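Local coordinates for inositol-1,4,5-trisphosphate 5-phosphatase 1 (Schizosaccharomyces pombe, PDB 1I9Z), which is a synaptojanin-like phosphatase whose catalytic domain, studied here, removes the 5-phosphate from soluble and lipid inositol phosphates and helps control membrane trafficking and signalling, at residues 31-36 with 304-309; 62-67 with 164-169; 111-116 with 147-152. One frame throughout, in Å; residues are numbered along the deposited sequence.

Contact 1. Residues 31-36 with 304-309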
loop_
_atom_site.group_PDB
_atom_site.type_symbol
_atom_site.label_atom_id
_atom_site.label_comp_id
_atom_site.label_asym_id
_atom_site.label_seq_id
_atom_site.Cartn_x
_atom_site.Cartn_y
_atom_site.Cartn_z
ATOM N N SER A 31 -0.800 -8.494 -0.432
ATOM C CA SER A 31 -2.058 -8.562 0.296
ATOM C C SER A 31 -2.700 -9.957 0.235
ATOM O O SER A 31 -2.734 -10.611 -0.847
ATOM C CB SER A 31 -3.050 -7.504 -0.267
ATOM O OG SER A 31 -4.100 -7.354 0.652
ATOM N N TYR A 32 -3.253 -10.404 1.368
ATOM C CA TYR A 32 -3.894 -11.705 1.422
ATOM C C TYR A 32 -4.993 -11.822 2.461
ATOM O O TYR A 32 -4.731 -11.637 3.652
ATOM C CB TYR A 32 -2.807 -12.772 1.692
ATOM C CG TYR A 32 -3.130 -14.226 1.345
ATOM C CD1 TYR A 32 -4.343 -14.629 0.768
ATOM C CD2 TYR A 32 -2.141 -15.218 1.540
ATOM C CE1 TYR A 32 -4.561 -16.014 0.410
ATOM C CE2 TYR A 32 -2.352 -16.534 1.193
ATOM C CZ TYR A 32 -3.552 -16.927 0.640
ATOM O OH TYR A 32 -3.775 -18.276 0.346
ATOM N N ASN A 33 -6.241 -12.023 2.028
ATOM C CA ASN A 33 -7.334 -12.294 2.959
ATOM C C ASN A 33 -7.220 -13.829 3.134
ATOM O O ASN A 33 -7.506 -14.618 2.221
ATOM C CB ASN A 33 -8.736 -12.015 2.353
ATOM C CG ASN A 33 -9.809 -12.354 3.315
ATOM O OD1 ASN A 33 -9.775 -13.431 3.929
ATOM N ND2 ASN A 33 -10.824 -11.469 3.465
ATOM N N LEU A 34 -6.790 -14.217 4.332
ATOM C CA LEU A 34 -6.517 -15.628 4.713
ATOM C C LEU A 34 -7.655 -16.544 5.038
ATOM O O LEU A 34 -7.454 -17.775 5.104
ATOM C CB LEU A 34 -5.643 -15.592 5.986
ATOM C CG LEU A 34 -4.369 -14.817 5.755
ATOM C CD1 LEU A 34 -3.787 -14.525 7.205
ATOM C CD2 LEU A 34 -3.338 -15.664 4.942
ATOM N N ASN A 35 -8.846 -15.978 5.292
ATOM C CA ASN A 35 -9.975 -16.797 5.692
ATOM C C ASN A 35 -9.599 -17.644 6.940
ATOM O O ASN A 35 -10.070 -18.808 7.082
ATOM C CB ASN A 35 -10.418 -17.711 4.555
ATOM C CG ASN A 35 -11.774 -18.323 4.789
ATOM O OD1 ASN A 35 -12.693 -17.706 5.348
ATOM N ND2 ASN A 35 -11.906 -19.596 4.370
ATOM N N GLY A 36 -8.712 -17.086 7.772
ATOM C CA GLY A 36 -8.309 -17.750 9.011
ATOM C C GLY A 36 -7.386 -18.943 8.830
ATOM O O GLY A 36 -7.181 -19.680 9.792
ATOM N N SER A 304 -6.907 -20.267 0.935
ATOM C CA SER A 304 -8.059 -19.437 1.318
ATOM C C SER A 304 -9.129 -19.397 0.215
ATOM O O SER A 304 -8.940 -20.002 -0.857
ATOM C CB SER A 304 -7.516 -17.989 1.587
ATOM O OG SER A 304 -8.594 -17.058 1.826
ATOM N N ASP A 305 -10.265 -18.745 0.508
ATOM C CA ASP A 305 -11.278 -18.583 -0.535
ATOM C C ASP A 305 -10.928 -17.320 -1.359
ATOM O O ASP A 305 -11.598 -17.000 -2.336
ATOM C CB ASP A 305 -12.691 -18.518 0.052
ATOM C CG ASP A 305 -12.833 -17.481 1.149
ATOM O OD1 ASP A 305 -11.873 -16.798 1.600
ATOM O OD2 ASP A 305 -13.997 -17.365 1.546
ATOM N N HIS A 306 -9.868 -16.607 -0.993
ATOM C CA HIS A 306 -9.360 -15.507 -1.835
ATOM C C HIS A 306 -7.984 -15.878 -2.366
ATOM O O HIS A 306 -7.239 -16.637 -1.719
ATOM C CB HIS A 306 -9.077 -14.210 -1.058
ATOM C CG HIS A 306 -10.297 -13.540 -0.536
ATOM N ND1 HIS A 306 -10.630 -12.235 -0.859
ATOM C CD2 HIS A 306 -11.216 -13.958 0.359
ATOM C CE1 HIS A 306 -11.705 -11.878 -0.165
ATOM N NE2 HIS A 306 -12.079 -12.910 0.586
ATOM N N ARG A 307 -7.624 -15.351 -3.534
ATOM C CA ARG A 307 -6.209 -15.461 -3.985
ATOM C C ARG A 307 -5.482 -14.260 -3.471
ATOM O O ARG A 307 -6.090 -13.184 -3.326
ATOM C CB ARG A 307 -6.055 -15.374 -5.501
ATOM C CG ARG A 307 -6.715 -16.541 -6.216
ATOM C CD ARG A 307 -5.665 -17.795 -6.297
ATOM N NE ARG A 307 -6.417 -18.843 -6.957
ATOM C CZ ARG A 307 -7.183 -19.747 -6.366
ATOM N NH1 ARG A 307 -7.291 -19.862 -5.027
ATOM N NH2 ARG A 307 -8.044 -20.440 -7.139
ATOM N N PRO A 308 -4.184 -14.404 -3.139
ATOM C CA PRO A 308 -3.358 -13.307 -2.668
ATOM C C PRO A 308 -2.974 -12.486 -3.912
ATOM O O PRO A 308 -3.064 -13.002 -5.072
ATOM C CB PRO A 308 -2.110 -14.005 -2.025
ATOM C CG PRO A 308 -2.044 -15.337 -2.724
ATOM C CD PRO A 308 -3.451 -15.693 -3.230
ATOM N N ILE A 309 -2.586 -11.225 -3.695
ATOM C CA ILE A 309 -2.162 -10.359 -4.813
ATOM C C ILE A 309 -0.899 -9.584 -4.403
ATOM O O ILE A 309 -0.480 -9.600 -3.218
ATOM C CB ILE A 309 -3.249 -9.305 -5.184
ATOM C CG1 ILE A 309 -3.603 -8.456 -3.962
ATOM C CG2 ILE A 309 -4.504 -10.011 -5.678
ATOM C CD1 ILE A 309 -4.449 -7.161 -4.298
HETATM O O HOH W 1 -5.771 -18.737 -1.340
HETATM O O HOH W 2 -6.466 -11.951 -0.867
HETATM O O HOH W 3 -12.116 -14.857 3.552
HETATM O O HOH W 4 -15.455 -18.803 4.160
#
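The active-site pocket that holds inositol 1,4-bisphosphate is bordered here, where the end of strand 20-33 meets the loop 304-309, whose Asp305 touches the ligand. At the strand end of the contact, Ser31 and Ile309 form an antiparallel hydrogen-bonded pair. Ile309 N reaches Ser31 O at 2.9 Å, nearly along the C=O axis, and the return bond from Ser31 N is almost straight (174°). Pro308 CB makes a CH-pi contact over one face of the Tyr32 ring, 3.6 Å from its centroid, while CD2 of Leu34 covers the opposite face. The phenol also suits its place because its hydroxyl meets water 1, which accepts from Ser304 N and donates to His306 O. In this DNase I-like fold strands 20-33 and 309-320 are antiparallel neighbours in one sheet, and the residues past their pairing carry the polar chemistry. Asn33 CG stands anti to its backbone N (chi1 178°), which carries the side chain over the His306 imidazole, and the turn about chi2 lays the amide nearly parallel to the ring, 8° apart. Its CB makes a CH-pi contact over the ring centre at 3.6 Å. ND2 lies over the ring without bonding to it and binds Asp207 and Glu64 instead, and Asp283 holds His306 ND1. Asn33 OD1 accepts from Asn35 N at 3.0 Å, closing an Asx turn. The small Ser304 hydroxyl works both ways: OG donates to Asn33 O at 2.7 Å, in the carbonyl plane on a lone pair, and accepts from His306 N at 3.1 Å in an ST turn. At Asn35, the amide stacks on the Asp305 carboxylate, Asn35 CB lying 3.4 Å from Asp305 OD1. Water 3 bridges Asp305 OD1 and Asn33 OD1, its oxygen 2.8 Å from each.

Contact 2. Residues 62-67 with 164-169; sequences FQEIVQ and TSHLAA. With CA (calcium ion), chain B.
Glu64 OE2 is gripped three times: by the calcium ion at 2.8 Å, by the side-chain amide of Asn33, and by NE2 of His166. The last is a weak hydrogen bond, 3.4 Å from NE2 to OE2, with an N-H...O angle of 152°. The carboxylate oxygen comes to the edge of the imidazole near its plane, and carboxylate and ring are only 14° apart. His166 gets there with CG anti to its backbone N (chi1 -166°). From the loop just past strand 57-63, Glu64 is extended beyond CG, so its CG passes 3.6 Å from His166 NE2 on the way to the metal. A long acidic chain suits this place, since it spans from the end of strand 57-63 to the ion. Glu64 OE1 also lies 2.9 Å from the calcium and accepts from Leu68 N, which should help fix the rotation of the carboxylate. Water completes much of the calcium shell: waters 5 and 7 stand at 2.2 Å from the ion, water 3 at 2.3 Å and water 6 farther off. Behind the metal site, CB of Gln63 packs 3.8 Å from CD2 of His166, and its CG lies by Ser165 O. With a cation and two N-H donors, one of them weakly bound, at OE2, Glu64 is probably kept ionised, in keeping with a divalent-metal site in this Mg(2+)-dependent phosphatase.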
loop_
_atom_site.group_PDB
_atom_site.type_symbol
_atom_site.label_atom_id
_atom_site.label_comp_id
_atom_site.label_asym_id
_atom_site.label_seq_id
_atom_site.Cartn_x
_atom_site.Cartn_y
_atom_site.Cartn_z
ATOM N N PHE A 62 -2.362 -8.567 5.798
ATOM C CA PHE A 62 -3.240 -9.723 5.906
ATOM C C PHE A 62 -4.606 -9.317 6.401
ATOM O O PHE A 62 -4.724 -8.320 7.197
ATOM C CB PHE A 62 -2.699 -10.766 6.953
ATOM C CG PHE A 62 -1.432 -11.420 6.529
ATOM C CD1 PHE A 62 -0.240 -11.090 7.133
ATOM C CD2 PHE A 62 -1.439 -12.392 5.531
ATOM C CE1 PHE A 62 0.986 -11.757 6.737
ATOM C CE2 PHE A 62 -0.214 -13.062 5.120
ATOM C CZ PHE A 62 0.979 -12.735 5.739
ATOM N N GLN A 63 -5.643 -10.012 5.892
ATOM C CA GLN A 63 -6.991 -9.871 6.436
ATOM C C GLN A 63 -7.435 -11.259 6.928
ATOM O O GLN A 63 -6.977 -12.305 6.420
ATOM C CB GLN A 63 -7.990 -9.308 5.450
ATOM C CG GLN A 63 -7.469 -7.928 4.855
ATOM C CD GLN A 63 -6.495 -8.168 3.722
ATOM O OE1 GLN A 63 -6.691 -9.103 2.932
ATOM N NE2 GLN A 63 -5.479 -7.309 3.596
ATOM N N GLU A 64 -8.347 -11.263 7.889
ATOM C CA GLU A 64 -8.853 -12.507 8.491
ATOM C C GLU A 64 -7.783 -13.455 9.040
ATOM O O GLU A 64 -7.816 -14.685 8.766
ATOM C CB GLU A 64 -9.806 -13.281 7.550
ATOM C CG GLU A 64 -10.960 -12.371 7.102
ATOM C CD GLU A 64 -12.108 -13.131 6.513
ATOM O OE1 GLU A 64 -12.374 -14.267 6.986
ATOM O OE2 GLU A 64 -12.819 -12.577 5.666
ATOM N N ILE A 65 -6.850 -12.924 9.808
ATOM C CA ILE A 65 -5.835 -13.799 10.458
ATOM C C ILE A 65 -6.656 -14.813 11.285
ATOM O O ILE A 65 -6.283 -15.994 11.460
ATOM C CB ILE A 65 -4.861 -12.972 11.321
ATOM C CG1 ILE A 65 -3.855 -12.304 10.371
ATOM C CG2 ILE A 65 -4.115 -13.942 12.417
ATOM C CD1 ILE A 65 -2.899 -11.388 11.030
ATOM N N VAL A 66 -7.813 -14.354 11.744
ATOM C CA VAL A 66 -8.786 -15.231 12.386
ATOM C C VAL A 66 -10.016 -15.107 11.451
ATOM O O VAL A 66 -10.447 -14.002 11.108
ATOM C CB VAL A 66 -9.170 -14.771 13.787
ATOM C CG1 VAL A 66 -10.254 -15.735 14.345
ATOM C CG2 VAL A 66 -7.948 -14.814 14.672
ATOM N N GLN A 67 -10.520 -16.242 10.998
ATOM C CA GLN A 67 -11.675 -16.275 10.100
ATOM C C GLN A 67 -12.879 -15.558 10.714
ATOM O O GLN A 67 -13.233 -15.785 11.865
ATOM C CB GLN A 67 -12.033 -17.738 9.776
ATOM C CG GLN A 67 -13.410 -17.935 9.207
ATOM C CD GLN A 67 -13.575 -19.219 8.413
ATOM O OE1 GLN A 67 -13.274 -20.304 8.896
ATOM N NE2 GLN A 67 -14.071 -19.098 7.189
ATOM N N THR A 164 -3.209 -0.942 5.145
ATOM C CA THR A 164 -3.984 -2.087 4.667
ATOM C C THR A 164 -5.362 -2.038 5.365
ATOM O O THR A 164 -5.496 -1.520 6.473
ATOM C CB THR A 164 -3.281 -3.472 4.916
ATOM O OG1 THR A 164 -3.991 -4.459 4.176
ATOM C CG2 THR A 164 -3.335 -3.850 6.439
ATOM N N SER A 165 -6.427 -2.534 4.721
ATOM C CA SER A 165 -7.769 -2.499 5.288
ATOM C C SER A 165 -8.597 -3.695 4.915
ATOM O O SER A 165 -8.249 -4.471 3.971
ATOM C CB SER A 165 -8.572 -1.287 4.710
ATOM O OG SER A 165 -7.837 -0.153 5.050
ATOM N N HIS A 166 -9.697 -3.829 5.643
ATOM C CA HIS A 166 -10.705 -4.849 5.348
ATOM C C HIS A 166 -11.962 -4.064 5.498
ATOM O O HIS A 166 -12.295 -3.633 6.634
ATOM C CB HIS A 166 -10.629 -5.963 6.386
ATOM C CG HIS A 166 -11.361 -7.215 6.014
ATOM N ND1 HIS A 166 -12.195 -7.326 4.913
ATOM C CD2 HIS A 166 -11.435 -8.400 6.671
ATOM C CE1 HIS A 166 -12.761 -8.534 4.914
ATOM N NE2 HIS A 166 -12.304 -9.193 5.967
ATOM N N LEU A 167 -12.662 -3.805 4.371
ATOM C CA LEU A 167 -13.882 -2.996 4.438
ATOM C C LEU A 167 -15.175 -3.772 4.452
ATOM O O LEU A 167 -15.208 -5.042 4.330
ATOM C CB LEU A 167 -13.875 -1.949 3.283
ATOM C CG LEU A 167 -12.586 -1.169 3.064
ATOM C CD1 LEU A 167 -12.804 -0.133 1.900
ATOM C CD2 LEU A 167 -12.116 -0.447 4.441
ATOM N N ALA A 168 -16.289 -3.055 4.617
ATOM C CA ALA A 168 -17.589 -3.753 4.793
ATOM C C ALA A 168 -17.909 -4.804 3.749
ATOM O O ALA A 168 -17.752 -4.516 2.554
ATOM C CB ALA A 168 -18.723 -2.767 4.837
ATOM N N ALA A 169 -18.391 -5.980 4.181
ATOM C CA ALA A 169 -18.704 -7.065 3.230
ATOM C C ALA A 169 -20.128 -6.883 2.774
ATOM O O ALA A 169 -20.917 -6.195 3.449
ATOM C CB ALA A 169 -18.573 -8.439 3.920
HETATM CA CA CA B . -14.073 -14.925 4.694
HETATM O O HOH W 5 -15.265 -13.074 5.103
HETATM O O HOH W 6 -15.729 -15.886 6.747
HETATM O O HOH W 7 -15.376 -15.965 3.247
HETATM O O HOH W 3 -12.116 -14.857 3.552
#

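Contact 3. Residues 111-116 with 147-152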
loop_
_atom_site.group_PDB
_atom_site.type_symbol
_atom_site.label_atom_id
_atom_site.label_comp_id
_atom_site.label_asym_id
_atom_site.label_seq_id
_atom_site.Cartn_x
_atom_site.Cartn_y
_atom_site.Cartn_z
ATOM N N VAL A 111 -7.944 -6.380 15.066
ATOM C CA VAL A 111 -8.654 -7.629 15.021
ATOM C C VAL A 111 -7.932 -8.601 14.043
ATOM O O VAL A 111 -6.819 -8.967 14.301
ATOM C CB VAL A 111 -10.100 -7.515 14.629
ATOM C CG1 VAL A 111 -10.775 -8.901 14.807
ATOM C CG2 VAL A 111 -10.796 -6.428 15.536
ATOM N N GLY A 112 -8.553 -9.017 12.940
ATOM C CA GLY A 112 -7.853 -9.928 12.053
ATOM C C GLY A 112 -7.037 -9.308 10.904
ATOM O O GLY A 112 -6.454 -10.016 10.043
ATOM N N THR A 113 -7.008 -7.999 10.878
ATOM C CA THR A 113 -6.250 -7.273 9.867
ATOM C C THR A 113 -4.878 -6.934 10.416
ATOM O O THR A 113 -4.807 -6.442 11.554
ATOM C CB THR A 113 -7.029 -5.969 9.493
ATOM O OG1 THR A 113 -8.326 -6.349 9.024
ATOM C CG2 THR A 113 -6.251 -5.166 8.443
ATOM N N ALA A 114 -3.801 -7.225 9.653
ATOM C CA ALA A 114 -2.467 -6.870 10.140
ATOM C C ALA A 114 -1.571 -6.342 9.018
ATOM O O ALA A 114 -1.722 -6.704 7.839
ATOM C CB ALA A 114 -1.792 -8.097 10.825
ATOM N N LEU A 115 -0.637 -5.499 9.392
ATOM C CA LEU A 115 0.306 -4.911 8.439
ATOM C C LEU A 115 1.697 -5.125 9.023
ATOM O O LEU A 115 1.935 -4.873 10.209
ATOM C CB LEU A 115 0.058 -3.364 8.293
ATOM C CG LEU A 115 0.945 -2.681 7.244
ATOM C CD1 LEU A 115 0.558 -3.228 5.787
ATOM C CD2 LEU A 115 0.748 -1.107 7.357
ATOM N N MET A 116 2.610 -5.643 8.219
ATOM C CA MET A 116 3.954 -5.813 8.726
ATOM C C MET A 116 4.899 -5.369 7.631
ATOM O O MET A 116 4.678 -5.665 6.415
ATOM C CB MET A 116 4.199 -7.287 9.126
ATOM C CG MET A 116 3.902 -8.244 8.010
ATOM S SD MET A 116 3.906 -10.038 8.621
ATOM C CE MET A 116 2.520 -10.151 9.533
ATOM N N GLY A 147 -11.732 -2.593 9.397
ATOM C CA GLY A 147 -10.925 -1.424 9.689
ATOM C C GLY A 147 -9.622 -1.362 8.961
ATOM O O GLY A 147 -9.396 -2.082 7.962
ATOM N N ALA A 148 -8.741 -0.513 9.465
ATOM C CA ALA A 148 -7.447 -0.298 8.825
ATOM C C ALA A 148 -6.276 -0.291 9.757
ATOM O O ALA A 148 -6.423 0.081 10.933
ATOM C CB ALA A 148 -7.455 1.081 8.070
ATOM N N VAL A 149 -5.122 -0.707 9.228
ATOM C CA VAL A 149 -3.856 -0.647 9.995
ATOM C C VAL A 149 -2.887 0.120 9.106
ATOM O O VAL A 149 -2.779 -0.166 7.892
ATOM C CB VAL A 149 -3.281 -2.070 10.248
ATOM C CG1 VAL A 149 -1.937 -1.956 11.009
ATOM C CG2 VAL A 149 -4.305 -2.865 11.069
ATOM N N ALA A 150 -2.198 1.097 9.683
ATOM C CA ALA A 150 -1.264 1.904 8.927
ATOM C C ALA A 150 0.112 2.131 9.613
ATOM O O ALA A 150 0.208 2.241 10.862
ATOM C CB ALA A 150 -1.944 3.306 8.591
ATOM N N ILE A 151 1.160 2.101 8.794
ATOM C CA ILE A 151 2.510 2.406 9.256
ATOM C C ILE A 151 3.139 3.387 8.231
ATOM O O ILE A 151 3.041 3.174 7.016
ATOM C CB ILE A 151 3.346 1.116 9.343
ATOM C CG1 ILE A 151 2.736 0.219 10.468
ATOM C CG2 ILE A 151 4.806 1.501 9.653
ATOM C CD1 ILE A 151 3.222 -1.321 10.366
ATOM N N ARG A 152 3.778 4.443 8.731
ATOM C CA ARG A 152 4.431 5.427 7.888
ATOM C C ARG A 152 5.869 5.593 8.392
ATOM O O ARG A 152 6.231 5.166 9.508
ATOM C CB ARG A 152 3.667 6.761 7.927
ATOM C CG ARG A 152 3.654 7.536 9.344
ATOM C CD ARG A 152 4.968 8.301 9.665
ATOM N NE ARG A 152 5.255 9.299 8.624
ATOM C CZ ARG A 152 6.447 9.857 8.372
ATOM N NH1 ARG A 152 6.550 10.719 7.350
ATOM N NH2 ARG A 152 7.518 9.596 9.141
#
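Thr113 opens strand 113-120 after the turn at Val111 and Gly112, and it is the first residue to face strand 147-155. Its CG2, anti to the backbone N, comes 4.0 Å from CG2 of Val149 as the two side chains slide past one another in opposite directions. The same valine methyl drops against the main chain, 3.6 Å from Thr113 O. A branched threonine fits, since its methyl meets Val149 while the residue also packs on Thr164 and His166 of strand 158-166. At Gly147, near Thr113, the backbone angles would press a CB against the preceding carbonyl O, so glycine suits. Ala114 turns its methyl the other way, toward Ile65, and its backbone pairs with Phe62 inside its own sheet. Strand 147-155 belongs to the other sheet, and no hydrogen bond joins the two strands: this is the apolar interior of the beta sandwich at the heart of the DNase I-like fold. The axes of strand segments 113-116 and 147-152 approach to 6.6 Å and run nearly parallel, 11° apart, close spacing suited to modest aliphatic side chains. Leu115 buries more surface than any other residue of the contact. With CG anti to the backbone N (chi1 -176°) and chi2 at 66°, it presents two surfaces: CB lies 3.7 Å from CG1 of Val149, while CD2 reaches over the opposing backbone, 3.5 Å from Ile151 N. Ile151 answers with its longer arm, CD1 standing 3.9 Å from Leu115 CD2. Val149 therefore fits between Thr113 and Leu115, one methyl for each. Val134 and Val130 of strand 127-136 pack beside Val149 and Ile151, and Val59 beside Leu115. Met116 points away again, toward Val60 and Phe62 of strand 57-63.

In the fold
Contacts 1, 2 and 3 follow a bent path from the active site into the sandwich: centres of contacts 1 and 2, and of 2 and 3, are about 9 Å apart, those of 1 and 3 about 15 Å. Strands 20-33, 57-63 and 113-120 lie side by side in one sheet and give the three first segments. Contact 1 pairs strands 20-33 and 309-320 within that sheet, whereas contacts 2 and 3 span to strands 158-166 and 147-155, neighbours in the other. Along the chain, contact 1 encloses contact 2, which encloses contact 3, so segments far apart in sequence come together at one site. Water 3, bound to calcium and to Asp305 of the ligand pocket, is shared by contacts 1 and 2.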